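Local coordinates for protein hypoxanthine phosphoribosyltransferase (Bacillus anthracis, PDB 4QYI) that probably salvages purines by catalysing transfer of a phosphoribosyl group from PRPP to hypoxanthine or guanine, forming IMP or GMP in a magnesium-dependent reaction, at residues L25-Q28 with I29-D32; H116-M119 with H120-A124. All blocks are in the same frame, centred on the assembly; numbering follows the deposited sequence.

Contact 1: L25-Q28 with I29-D32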
loop_
_atom_site.group_PDB
_atom_site.type_symbol
_atom_site.label_atom_id
_atom_site.label_comp_id
_atom_site.label_asym_id
_atom_site.label_seq_id
_atom_site.Cartn_x
_atom_site.Cartn_y
_atom_site.Cartn_z
ATOM N N LEU A 25 13.008 -13.335 1.220
ATOM C CA LEU A 25 13.051 -12.438 2.375
ATOM C C LEU A 25 11.991 -12.835 3.397
ATOM O O LEU A 25 12.231 -12.794 4.599
ATOM C CB LEU A 25 12.837 -10.990 1.952
ATOM C CG LEU A 25 13.967 -10.391 1.124
ATOM C CD1 LEU A 25 13.601 -8.986 0.693
ATOM C CD2 LEU A 25 15.298 -10.407 1.861
ATOM N N ALA A 26 10.831 -13.257 2.906
ATOM C CA ALA A 26 9.769 -13.691 3.795
ATOM C C ALA A 26 10.215 -14.915 4.581
ATOM O O ALA A 26 9.900 -15.033 5.755
ATOM C CB ALA A 26 8.490 -13.974 3.019
ATOM N N LEU A 27 10.939 -15.836 3.947
ATOM C CA LEU A 27 11.423 -17.021 4.666
ATOM C C LEU A 27 12.406 -16.609 5.771
ATOM O O LEU A 27 12.381 -17.158 6.850
ATOM C CB LEU A 27 12.070 -18.028 3.708
ATOM C CG LEU A 27 11.139 -18.789 2.742
ATOM C CD1 LEU A 27 11.947 -19.505 1.663
ATOM C CD2 LEU A 27 10.237 -19.776 3.490
ATOM N N GLN A 28 13.281 -15.658 5.479
ATOM C CA GLN A 28 14.255 -15.191 6.464
ATOM C C GLN A 28 13.536 -14.581 7.672
ATOM O O GLN A 28 13.885 -14.844 8.814
ATOM C CB GLN A 28 15.182 -14.175 5.829
ATOM C CG GLN A 28 16.003 -14.728 4.682
ATOM C CD GLN A 28 16.842 -13.666 3.999
ATOM O OE1 GLN A 28 17.042 -12.584 4.534
ATOM N NE2 GLN A 28 17.326 -13.974 2.804
ATOM N N ILE A 29 12.501 -13.798 7.401
ATOM C CA ILE A 29 11.689 -13.210 8.461
ATOM C C ILE A 29 10.975 -14.286 9.297
ATOM O O ILE A 29 10.997 -14.245 10.519
ATOM C CB ILE A 29 10.677 -12.216 7.869
ATOM C CG1 ILE A 29 11.447 -11.017 7.313
ATOM C CG2 ILE A 29 9.640 -11.808 8.914
ATOM C CD1 ILE A 29 10.608 -10.097 6.461
ATOM N N GLU A 30 10.315 -15.235 8.646
ATOM C CA GLU A 30 9.651 -16.317 9.381
ATOM C C GLU A 30 10.640 -17.050 10.313
ATOM O O GLU A 30 10.304 -17.442 11.430
ATOM C CB GLU A 30 9.038 -17.315 8.405
ATOM C CG GLU A 30 7.837 -16.789 7.625
ATOM C CD GLU A 30 7.299 -17.803 6.616
ATOM O OE1 GLU A 30 8.101 -18.513 5.975
ATOM O OE2 GLU A 30 6.075 -17.920 6.473
ATOM N N ARG A 31 11.859 -17.267 9.854
ATOM C CA ARG A 31 12.853 -17.951 10.675
ATOM C C ARG A 31 13.229 -17.206 11.913
ATOM O O ARG A 31 13.420 -17.801 12.952
ATOM C CB ARG A 31 14.103 -18.125 9.860
ATOM C CG ARG A 31 15.309 -18.700 10.553
ATOM C CD ARG A 31 16.448 -18.685 9.535
ATOM N NE ARG A 31 16.691 -17.313 9.057
ATOM C CZ ARG A 31 17.453 -16.403 9.667
ATOM N NH1 ARG A 31 17.582 -15.188 9.133
ATOM N NH2 ARG A 31 18.081 -16.688 10.803
ATOM N N ASP A 32 13.402 -15.898 11.783
ATOM C CA ASP A 32 13.794 -15.074 12.917
ATOM C C ASP A 32 12.683 -14.873 13.932
ATOM O O ASP A 32 12.962 -14.461 15.036
ATOM C CB ASP A 32 14.264 -13.705 12.432
ATOM C CG ASP A 32 15.583 -13.768 11.701
ATOM O OD1 ASP A 32 16.323 -14.751 11.897
ATOM O OD2 ASP A 32 15.862 -12.850 10.910
#
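Four successive i to i+4 hydrogen bonds tie residues 25-28 to 29-32. Ile-29 N gives to Leu-25 O at 3.0 Å, and Glu-30 N to Ala-26 O at 2.9 Å, nearly straight at 171°. Toward the end of the helix the bonds lengthen slightly: Asp-32 N lies 3.2 Å from Gln-28 O, and the bond is less straight.

Ile-29 sets CG1 beside its own backbone N (chi1 -68°), which lays that methylene against Leu-25 O at 3.3 Å. Apolar packing is directed outside the two segments: Leu-25, Ala-26 and Ile-29 all rest on Leu-54 of helix 48-55, while Tyr-145 of strand 145-149 touches Ile-29 and Gln-28.

The charged side chains leave the helix in different directions. Glu-30 carries its carboxylate back along the helix, where OE1 meets the methyl CD2 of Leu-27 at 3.5 Å; the other oxygen, OE2, forms a salt bridge with Lys-59. Arg-31 runs out from CG, anti to the backbone N, and bends at chi3 (58°), which lays its guanidinium alongside Gln-28 O, with Asp-32 CG 3.4 Å above one face, offset toward the rim. NE and NH1 each stay 3.7 Å from Gln-28 O, while NH2 makes a salt bridge of 2.8 Å to OD1 of Asp-32. The second carboxylate oxygen of Asp-32 is hydrogen-bonded to Tyr-145 OH, giving this group partners at both oxygens.

The arrangement is that of the C-terminal turns of an amphipathic alpha-helix, here helix 15-32 packed against the core of a phosphoribosyltransferase fold.

Contact 2: H116-M119 with H120-A124; sequences HFFM and HKPKA
His-116 sends its ring toward His-120 by holding CG anti to the backbone N (chi1 175°), whereas His-120 keeps CG beside its own N (chi1 -70°) and turns its ring back over the end of the helix. The imidazoles meet as an offset edge-to-face pair: the edge of His-120 points to the face of His-116, with centroids 5.3 Å apart and planes at 62°. Their NE2 atoms are 4.0 Å apart. That of His-116 is hydrogen-bonded to Asp-87, which would steady the ring receiving the edge.

In the backbone, two i to i+3 bonds close the turn. His-120 N bonds to Phe-117 O at 2.8 Å, and Lys-121 N to Phe-118 O at 3.0 Å; both donors stand well above the carbonyl plane, as such bonds of a tight turn allow. CB of His-120 also lies 3.2 Å from Phe-117 O. Pro-122 brings CD to 3.4 Å from that same oxygen, and its CG rests 4.2 Å from Phe-118 CD1, an apolar touch at the turn's exit.

Beyond the segments, Phe-117 and His-120 both lean on Ile-88 and Ile-92, and Pro-122 packs on Val-97 of strand 96-101. A type I beta turn from Phe-118 to Lys-121, whose last residue takes a positive phi, is the helix-terminating connection that leads helix 108-118 into parallel strand 124-129.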
loop_
_atom_site.group_PDB
_atom_site.type_symbol
_atom_site.label_atom_id
_atom_site.label_comp_id
_atom_site.label_asym_id
_atom_site.label_seq_id
_atom_site.Cartn_x
_atom_site.Cartn_y
_atom_site.Cartn_z
ATOM N N HIS A 116 12.432 7.015 16.696
ATOM C CA HIS A 116 11.021 7.270 16.960
ATOM C C HIS A 116 10.316 5.989 17.441
ATOM O O HIS A 116 9.602 5.994 18.444
ATOM C CB HIS A 116 10.309 7.828 15.721
ATOM C CG HIS A 116 8.831 7.993 15.902
ATOM N ND1 HIS A 116 8.286 8.934 16.744
ATOM C CD2 HIS A 116 7.787 7.348 15.341
ATOM C CE1 HIS A 116 6.971 8.853 16.705
ATOM N NE2 HIS A 116 6.641 7.896 15.862
ATOM N N PHE A 117 10.524 4.904 16.719
ATOM C CA PHE A 117 9.876 3.650 17.096
ATOM C C PHE A 117 10.377 3.134 18.447
ATOM O O PHE A 117 9.582 2.616 19.237
ATOM C CB PHE A 117 10.036 2.587 16.037
ATOM C CG PHE A 117 9.354 2.910 14.743
ATOM C CD1 PHE A 117 7.985 3.126 14.708
ATOM C CD2 PHE A 117 10.072 2.942 13.561
ATOM C CE1 PHE A 117 7.344 3.403 13.513
ATOM C CE2 PHE A 117 9.442 3.220 12.360
ATOM C CZ PHE A 117 8.078 3.447 12.335
ATOM N N PHE A 118 11.663 3.319 18.734
ATOM C CA PHE A 118 12.168 2.884 20.042
ATOM C C PHE A 118 11.468 3.563 21.205
ATOM O O PHE A 118 11.364 2.982 22.282
ATOM C CB PHE A 118 13.698 2.918 20.175
ATOM C CG PHE A 118 14.364 1.656 19.675
ATOM C CD1 PHE A 118 14.083 0.430 20.291
ATOM C CD2 PHE A 118 15.288 1.679 18.637
ATOM C CE1 PHE A 118 14.685 -0.739 19.867
ATOM C CE2 PHE A 118 15.900 0.503 18.211
ATOM C CZ PHE A 118 15.599 -0.707 18.824
ATOM N N MET A 119 10.948 4.771 20.978
ATOM C CA MET A 119 10.228 5.482 22.021
ATOM C C MET A 119 8.968 4.716 22.405
ATOM O O MET A 119 8.481 4.847 23.515
ATOM C CB MET A 119 9.893 6.921 21.578
ATOM C CG MET A 119 11.114 7.839 21.534
ATOM S SD MET A 119 10.802 9.478 20.809
ATOM C CE MET A 119 9.354 10.018 21.717
ATOM N N HIS A 120 8.460 3.889 21.491
ATOM C CA HIS A 120 7.263 3.037 21.759
ATOM C C HIS A 120 7.572 1.729 22.507
ATOM O O HIS A 120 6.664 0.975 22.854
ATOM C CB HIS A 120 6.581 2.706 20.440
ATOM C CG HIS A 120 5.897 3.878 19.804
ATOM N ND1 HIS A 120 4.572 3.847 19.428
ATOM C CD2 HIS A 120 6.336 5.128 19.537
ATOM C CE1 HIS A 120 4.236 5.017 18.905
ATOM N NE2 HIS A 120 5.289 5.812 18.963
ATOM N N LYS A 121 8.852 1.444 22.680
ATOM C CA LYS A 121 9.335 0.248 23.397
ATOM C C LYS A 121 8.912 -1.111 22.830
ATOM O O LYS A 121 8.287 -1.924 23.501
ATOM C CB LYS A 121 9.019 0.366 24.883
ATOM C CG LYS A 121 9.666 1.616 25.486
ATOM C CD LYS A 121 9.438 1.712 26.982
ATOM C CE LYS A 121 10.108 2.953 27.554
ATOM N NZ LYS A 121 9.911 3.018 29.026
ATOM N N PRO A 122 9.278 -1.363 21.575
ATOM C CA PRO A 122 8.952 -2.638 20.971
ATOM C C PRO A 122 9.865 -3.721 21.532
ATOM O O PRO A 122 10.937 -3.410 22.042
ATOM C CB PRO A 122 9.280 -2.409 19.497
ATOM C CG PRO A 122 10.362 -1.384 19.532
ATOM C CD PRO A 122 9.942 -0.453 20.628
ATOM N N LYS A 123 9.436 -4.969 21.430
ATOM C CA LYS A 123 10.250 -6.098 21.885
ATOM C C LYS A 123 11.453 -6.241 20.954
ATOM O O LYS A 123 12.559 -6.486 21.406
ATOM C CB LYS A 123 9.419 -7.372 21.874
ATOM C CG LYS A 123 10.169 -8.637 22.258
ATOM C CD LYS A 123 9.205 -9.819 22.166
ATOM C CE LYS A 123 9.727 -11.204 22.525
ATOM N NZ LYS A 123 10.635 -11.748 21.478
ATOM N N ALA A 124 11.229 -6.025 19.651
ATOM C CA ALA A 124 12.296 -6.113 18.661
ATOM C C ALA A 124 11.958 -5.199 17.481
ATOM O O ALA A 124 10.786 -4.957 17.190
ATOM C CB ALA A 124 12.456 -7.540 18.191
#

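In the fold
Contact 1 comes first along the chain, in the last turns of helix 15-32; contact 2 follows much later, where helix 108-118 runs out and the chain turns into strand 124-129. Their centres lie 21 Å apart and their nearest atoms about 7 Å, without touching. Both belong to the same phosphoribosyltransferase domain, built round a mixed sheet: residues 25-32 pack on helix 48-55 and strand 145-149, residues 116-124 on strands 96-101 and 124-129, all three strands lying in that sheet. The magnesium ion, held by Glu-101 and Asp-102, is about 14 Å from the side chain of Leu-25 and 12 Å from that of Phe-117. Both contacts are structural packing at a distance from the metal site.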